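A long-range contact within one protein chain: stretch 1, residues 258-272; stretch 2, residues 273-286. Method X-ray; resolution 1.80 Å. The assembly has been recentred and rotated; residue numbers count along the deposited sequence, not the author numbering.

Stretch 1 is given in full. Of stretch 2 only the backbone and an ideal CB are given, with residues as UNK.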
# COMPACT_ATOMS: atom_id res chain seq x y z
N LYS A 258 11.02 1.43 -12.89
CA LYS A 258 10.97 2.85 -13.21
C LYS A 258 11.76 3.66 -12.18
O LYS A 258 12.04 3.20 -11.07
CB LYS A 258 9.52 3.34 -13.25
CG LYS A 258 8.61 2.51 -14.14
CD LYS A 258 9.12 2.48 -15.58
CE LYS A 258 8.21 1.65 -16.47
NZ LYS A 258 8.72 1.60 -17.87
N GLU A 259 12.14 4.87 -12.58
CA GLU A 259 12.74 5.82 -11.66
C GLU A 259 11.63 6.50 -10.87
O GLU A 259 10.77 7.17 -11.45
CB GLU A 259 13.57 6.86 -12.42
CG GLU A 259 14.23 7.90 -11.53
CD GLU A 259 15.05 8.90 -12.31
OE1 GLU A 259 14.61 9.28 -13.42
OE2 GLU A 259 16.12 9.31 -11.83
N VAL A 260 11.65 6.33 -9.55
CA VAL A 260 10.58 6.80 -8.67
C VAL A 260 11.15 7.91 -7.79
O VAL A 260 12.08 7.68 -7.01
CB VAL A 260 10.00 5.66 -7.83
CG1 VAL A 260 8.94 6.19 -6.87
CG2 VAL A 260 9.39 4.60 -8.75
N ILE A 261 10.58 9.10 -7.92
CA ILE A 261 11.00 10.27 -7.16
C ILE A 261 9.96 10.49 -6.07
O ILE A 261 8.81 10.85 -6.36
CB ILE A 261 11.16 11.50 -8.06
CG1 ILE A 261 12.07 11.16 -9.24
CG2 ILE A 261 11.74 12.67 -7.26
CD1 ILE A 261 12.21 12.26 -10.27
N CYS A 262 10.35 10.27 -4.82
CA CYS A 262 9.44 10.31 -3.68
C CYS A 262 9.58 11.63 -2.94
O CYS A 262 10.69 12.03 -2.57
CB CYS A 262 9.73 9.16 -2.71
SG CYS A 262 9.46 7.51 -3.39
N PHE A 263 8.45 12.30 -2.72
CA PHE A 263 8.42 13.54 -1.96
C PHE A 263 7.96 13.35 -0.52
O PHE A 263 8.15 14.26 0.30
CB PHE A 263 7.53 14.57 -2.67
CG PHE A 263 8.15 15.11 -3.92
CD1 PHE A 263 8.38 14.29 -5.01
CD2 PHE A 263 8.53 16.44 -4.00
CE1 PHE A 263 8.96 14.78 -6.16
CE2 PHE A 263 9.11 16.93 -5.15
CZ PHE A 263 9.33 16.10 -6.23
N GLY A 264 7.35 12.21 -0.21
CA GLY A 264 7.18 11.76 1.15
C GLY A 264 8.10 10.59 1.47
O GLY A 264 9.03 10.28 0.73
N MET A 265 7.80 9.93 2.59
CA MET A 265 8.57 8.77 3.04
C MET A 265 7.64 7.57 3.16
O MET A 265 7.32 7.12 4.27
CB MET A 265 9.26 9.07 4.37
CG MET A 265 10.13 7.94 4.92
SD MET A 265 11.46 7.40 3.83
CE MET A 265 12.34 8.93 3.54
N PRO A 266 7.18 7.02 2.02
CA PRO A 266 6.35 5.81 2.07
C PRO A 266 7.13 4.58 2.49
O PRO A 266 8.34 4.65 2.74
CB PRO A 266 5.83 5.70 0.63
CG PRO A 266 6.86 6.40 -0.20
CD PRO A 266 7.35 7.53 0.65
N PHE A 267 6.46 3.43 2.55
CA PHE A 267 7.09 2.23 3.11
C PHE A 267 8.28 1.78 2.29
O PHE A 267 9.20 1.15 2.82
CB PHE A 267 6.06 1.10 3.23
CG PHE A 267 5.56 0.59 1.90
CD1 PHE A 267 6.18 -0.49 1.28
CD2 PHE A 267 4.47 1.17 1.28
CE1 PHE A 267 5.72 -0.97 0.07
CE2 PHE A 267 4.00 0.69 0.07
CZ PHE A 267 4.63 -0.38 -0.54
N TYR A 268 8.30 2.11 1.00
CA TYR A 268 9.35 1.66 0.09
C TYR A 268 10.45 2.69 -0.11
O TYR A 268 11.41 2.42 -0.85
CB TYR A 268 8.74 1.29 -1.27
CG TYR A 268 7.91 2.39 -1.87
CD1 TYR A 268 6.55 2.49 -1.59
CD2 TYR A 268 8.48 3.34 -2.70
CE1 TYR A 268 5.78 3.50 -2.13
CE2 TYR A 268 7.72 4.36 -3.25
CZ TYR A 268 6.37 4.43 -2.96
OH TYR A 268 5.61 5.44 -3.50
N ALA A 269 10.34 3.86 0.50
CA ALA A 269 11.35 4.89 0.39
C ALA A 269 12.41 4.73 1.48
O ALA A 269 12.18 4.09 2.51
CB ALA A 269 10.72 6.28 0.48
N GLY A 270 13.58 5.31 1.24
CA GLY A 270 14.64 5.31 2.22
C GLY A 270 15.47 4.05 2.28
O GLY A 270 16.24 3.88 3.23
N TRP A 271 15.34 3.16 1.30
CA TRP A 271 16.10 1.92 1.26
C TRP A 271 17.16 1.91 0.16
O TRP A 271 17.81 0.89 -0.06
CB TRP A 271 15.16 0.73 1.08
CG TRP A 271 14.10 0.66 2.14
CD1 TRP A 271 12.77 0.94 1.99
CD2 TRP A 271 14.28 0.31 3.51
NE1 TRP A 271 12.12 0.78 3.18
CE2 TRP A 271 13.02 0.40 4.14
CE3 TRP A 271 15.39 -0.07 4.28
CZ2 TRP A 271 12.84 0.11 5.49
CZ3 TRP A 271 15.20 -0.35 5.62
CH2 TRP A 271 13.94 -0.26 6.21
N GLY A 272 17.34 3.04 -0.53
CA GLY A 272 18.33 3.15 -1.58
C GLY A 272 17.80 2.92 -2.98
O GLY A 272 18.59 2.95 -3.93
N UNK A 273 16.50 2.70 -3.15
CA UNK A 273 15.91 2.42 -4.45
C UNK A 273 15.16 3.61 -5.04
O UNK A 273 14.74 3.54 -6.20
CB UNK A 273 14.96 1.23 -4.34
N UNK A 274 15.00 4.69 -4.28
CA UNK A 274 14.21 5.84 -4.70
C UNK A 274 15.02 7.11 -4.54
O UNK A 274 16.01 7.16 -3.81
CB UNK A 274 12.91 5.93 -3.90
N UNK A 275 14.58 8.15 -5.24
CA UNK A 275 15.13 9.49 -5.06
C UNK A 275 14.28 10.19 -4.02
O UNK A 275 13.13 10.56 -4.30
CB UNK A 275 15.16 10.27 -6.37
N UNK A 276 14.83 10.37 -2.82
CA UNK A 276 14.05 10.76 -1.66
C UNK A 276 14.26 12.24 -1.34
O UNK A 276 15.40 12.70 -1.24
CB UNK A 276 14.42 9.89 -0.45
N UNK A 277 13.15 12.97 -1.19
CA UNK A 277 13.18 14.32 -0.66
C UNK A 277 13.07 14.39 0.84
O UNK A 277 13.27 15.46 1.42
CB UNK A 277 12.05 15.14 -1.28
N UNK A 278 12.74 13.27 1.48
CA UNK A 278 12.68 13.16 2.93
C UNK A 278 13.78 12.22 3.42
O UNK A 278 14.34 11.44 2.65
CB UNK A 278 11.30 12.66 3.38
N UNK A 279 14.06 12.30 4.71
CA UNK A 279 15.07 11.47 5.34
C UNK A 279 14.43 10.64 6.45
O UNK A 279 13.49 11.09 7.11
CB UNK A 279 16.21 12.33 5.89
N UNK A 280 14.93 9.42 6.63
CA UNK A 280 14.49 8.54 7.71
C UNK A 280 15.74 7.83 8.23
O UNK A 280 16.11 6.76 7.73
CB UNK A 280 13.43 7.54 7.24
N UNK A 281 16.38 8.43 9.23
CA UNK A 281 17.63 7.89 9.76
C UNK A 281 17.46 6.49 10.34
O UNK A 281 18.44 5.73 10.40
CB UNK A 281 18.19 8.83 10.83
N UNK A 282 16.25 6.14 10.77
CA UNK A 282 16.02 4.82 11.34
C UNK A 282 16.16 3.71 10.31
O UNK A 282 16.39 2.55 10.69
CB UNK A 282 14.63 4.76 11.97
N UNK A 283 16.03 4.02 9.03
CA UNK A 283 16.18 3.04 7.96
C UNK A 283 17.63 3.08 7.48
O UNK A 283 18.05 4.05 6.84
CB UNK A 283 15.21 3.32 6.81
N UNK A 284 18.39 2.04 7.79
CA UNK A 284 19.82 2.01 7.55
C UNK A 284 20.25 0.99 6.51
O UNK A 284 21.15 1.28 5.71
CB UNK A 284 20.55 1.73 8.86
N UNK A 285 19.64 -0.18 6.49
CA UNK A 285 20.05 -1.24 5.58
C UNK A 285 19.57 -0.94 4.16
O UNK A 285 18.40 -0.63 3.94
CB UNK A 285 19.51 -2.59 6.05
N UNK A 286 20.49 -1.03 3.20
CA UNK A 286 20.14 -0.91 1.80
C UNK A 286 19.53 -2.22 1.31
O UNK A 286 20.00 -3.31 1.67
CB UNK A 286 21.37 -0.53 0.97

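Position 273 follows directly on Gly272, and its CA-to-CB bond points sideways, with the ideal CB 5.1 Å from Tyr268 O. Little of stretch 1 specifies the side chain, so many would suit. The residue is Leu273, in the m,t rotamer; its backbone does the polar work, O taking a proton from a water that also accepts from Val260 N.

At 274 the CB lies 3.8 Å from Cys262 SG and 3.7 Å from Val260 O, near the CA of Ala269. A small branched residue such as valine or threonine would suit. Thr274 places CG2 3.7 Å from Cys262 SG and at the edge of the Tyr268 ring, while OG1 donates to OD1 of the residue at 276 (2.6 Å) and accepts from a water shared with Tyr268 O and Trp271 N.

Position 275 pairs with Ile261 in a parallel bridge: its N donates to Val260 O (3.1 Å) and its O accepts from Cys262 N (2.8 Å). Its CB lies on the same sheet face as the Ile261 side chain, with the Glu259 carboxylate further along. A beta-branched residue could cover the isoleucine, whereas a long basic one could also reach the acid. Arg275 does both: CD packs 4.1 Å from Ile261 CG1, and NH1 forms a salt bridge with Glu259 OE2 (2.8 Å), although the side chain is poorly ordered.

Position 276, bridged to Cys262, turns to the other face, toward the free N of Gly270, 5.0 Å from the CB. A short acceptor, aspartate or asparagine, fits. Asp276 OD2 takes a weak hydrogen bond from Gly270 N (2.9 Å), and OD1 receives the Thr274 proton.

At 277 the N donates to Cys262 O (3.0 Å). A CB would have room, and phi is negative, so small residues generally would do; the residue is Gly277.

The CB at 278 points toward Met265 CE, 3.9 Å away, which favours an aliphatic stem. Lys278 provides one, CG lying 3.9 Å from Gly264 C, and its amine leads away to a partner elsewhere in the structure.

Position 279 points away and is permissive; it is Arg279. At 280 the CB faces Met265 SD, inviting a small apolar residue, and Cys280 CB sits 4.0 Å from that sulfur. Positions 281 and 282, inside a type I turn and out of reach, are Glu281 and Arg282.

At 283 the CB is 3.8 Å from Trp271 CH2, and beyond it lie the carbonyls of Pro266 and Ala269. A long donor, arginine or lysine, is suggested. Arg283 extends, its CB over the indole six-membered ring, and NH1 donates to Pro266 O (2.9 Å) and Ala269 O (2.8 Å); Met265 CG covers one guanidinium face.

Position 284 points away and is Lys284. The CB at 285 is 4.9 Å from Trp271 CZ3, a loose constraint, and Arg285 leads outward. At 286 the CB is 4.0 Å from Trp271 O, but only a long side chain that folds back could reach Gly270 O; Arg286 does, NH2 donating to Gly270 O at 2.7 Å.

Stretch 2 (273-286) LTRDGKRCERRKRR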
# COMPACT_ATOMS: atom_id res chain seq x y z
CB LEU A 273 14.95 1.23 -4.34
CG LEU A 273 15.58 -0.09 -3.90
CD1 LEU A 273 14.51 -1.14 -3.64
CD2 LEU A 273 16.57 -0.58 -4.95
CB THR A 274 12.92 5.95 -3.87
OG1 THR A 274 13.24 5.85 -2.48
CG2 THR A 274 11.94 4.85 -4.25
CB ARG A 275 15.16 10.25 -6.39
CG ARG A 275 15.49 9.35 -7.57
CD ARG A 275 16.02 10.12 -8.75
NE ARG A 275 17.28 10.79 -8.45
CZ ARG A 275 18.07 11.35 -9.36
NH1 ARG A 275 17.74 11.31 -10.64
NH2 ARG A 275 19.19 11.94 -8.99
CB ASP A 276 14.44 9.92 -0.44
CG ASP A 276 14.08 8.46 -0.61
OD1 ASP A 276 13.12 8.16 -1.36
OD2 ASP A 276 14.75 7.60 0.00
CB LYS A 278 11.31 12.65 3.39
CG LYS A 278 10.14 13.51 2.95
CD LYS A 278 10.12 14.84 3.69
CE LYS A 278 8.94 15.69 3.26
NZ LYS A 278 8.92 17.01 3.95
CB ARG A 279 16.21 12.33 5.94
CG ARG A 279 16.67 13.50 5.06
CD ARG A 279 17.98 13.21 4.36
NE ARG A 279 17.90 12.10 3.42
CZ ARG A 279 17.44 12.20 2.17
NH1 ARG A 279 17.01 13.36 1.70
NH2 ARG A 279 17.40 11.13 1.39
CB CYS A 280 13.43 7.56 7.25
SG CYS A 280 12.68 6.61 8.59
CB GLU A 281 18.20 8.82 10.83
CG GLU A 281 18.28 10.29 10.42
CD GLU A 281 18.98 10.50 9.09
OE1 GLU A 281 18.66 11.48 8.40
OE2 GLU A 281 19.86 9.68 8.75
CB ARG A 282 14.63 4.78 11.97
CG ARG A 282 14.43 3.68 12.99
CD ARG A 282 13.03 3.72 13.58
NE ARG A 282 12.02 3.88 12.53
CZ ARG A 282 11.37 5.01 12.26
NH1 ARG A 282 11.58 6.12 12.97
NH2 ARG A 282 10.49 5.03 11.27
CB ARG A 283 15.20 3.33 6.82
CG ARG A 283 13.75 3.22 7.25
CD ARG A 283 12.78 3.57 6.14
NE ARG A 283 11.41 3.57 6.65
CZ ARG A 283 10.33 3.87 5.93
NH1 ARG A 283 10.45 4.21 4.65
NH2 ARG A 283 9.13 3.84 6.50
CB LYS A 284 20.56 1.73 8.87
CG LYS A 284 20.21 2.71 9.98
CD LYS A 284 21.24 2.68 11.10
CE LYS A 284 21.04 3.85 12.05
NZ LYS A 284 19.72 3.81 12.74
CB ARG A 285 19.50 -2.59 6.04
CG ARG A 285 19.94 -3.76 5.18
CD ARG A 285 20.06 -5.02 6.00
NE ARG A 285 20.44 -6.17 5.18
CZ ARG A 285 20.47 -7.42 5.61
NH1 ARG A 285 20.83 -8.40 4.78
NH2 ARG A 285 20.15 -7.71 6.87
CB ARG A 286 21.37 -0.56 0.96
CG ARG A 286 22.24 0.55 1.52
CD ARG A 286 21.53 1.89 1.55
NE ARG A 286 20.49 1.95 2.58
CZ ARG A 286 19.59 2.91 2.69
NH1 ARG A 286 19.58 3.92 1.83
NH2 ARG A 286 18.69 2.87 3.66
O HOH W 1 14.16 5.00 -8.55
O HOH W 2 11.54 10.63 0.50
O HOH W 3 14.03 3.18 -1.29
O HOH W 4 17.39 5.80 4.87
O HOH W 5 16.34 5.62 -1.34
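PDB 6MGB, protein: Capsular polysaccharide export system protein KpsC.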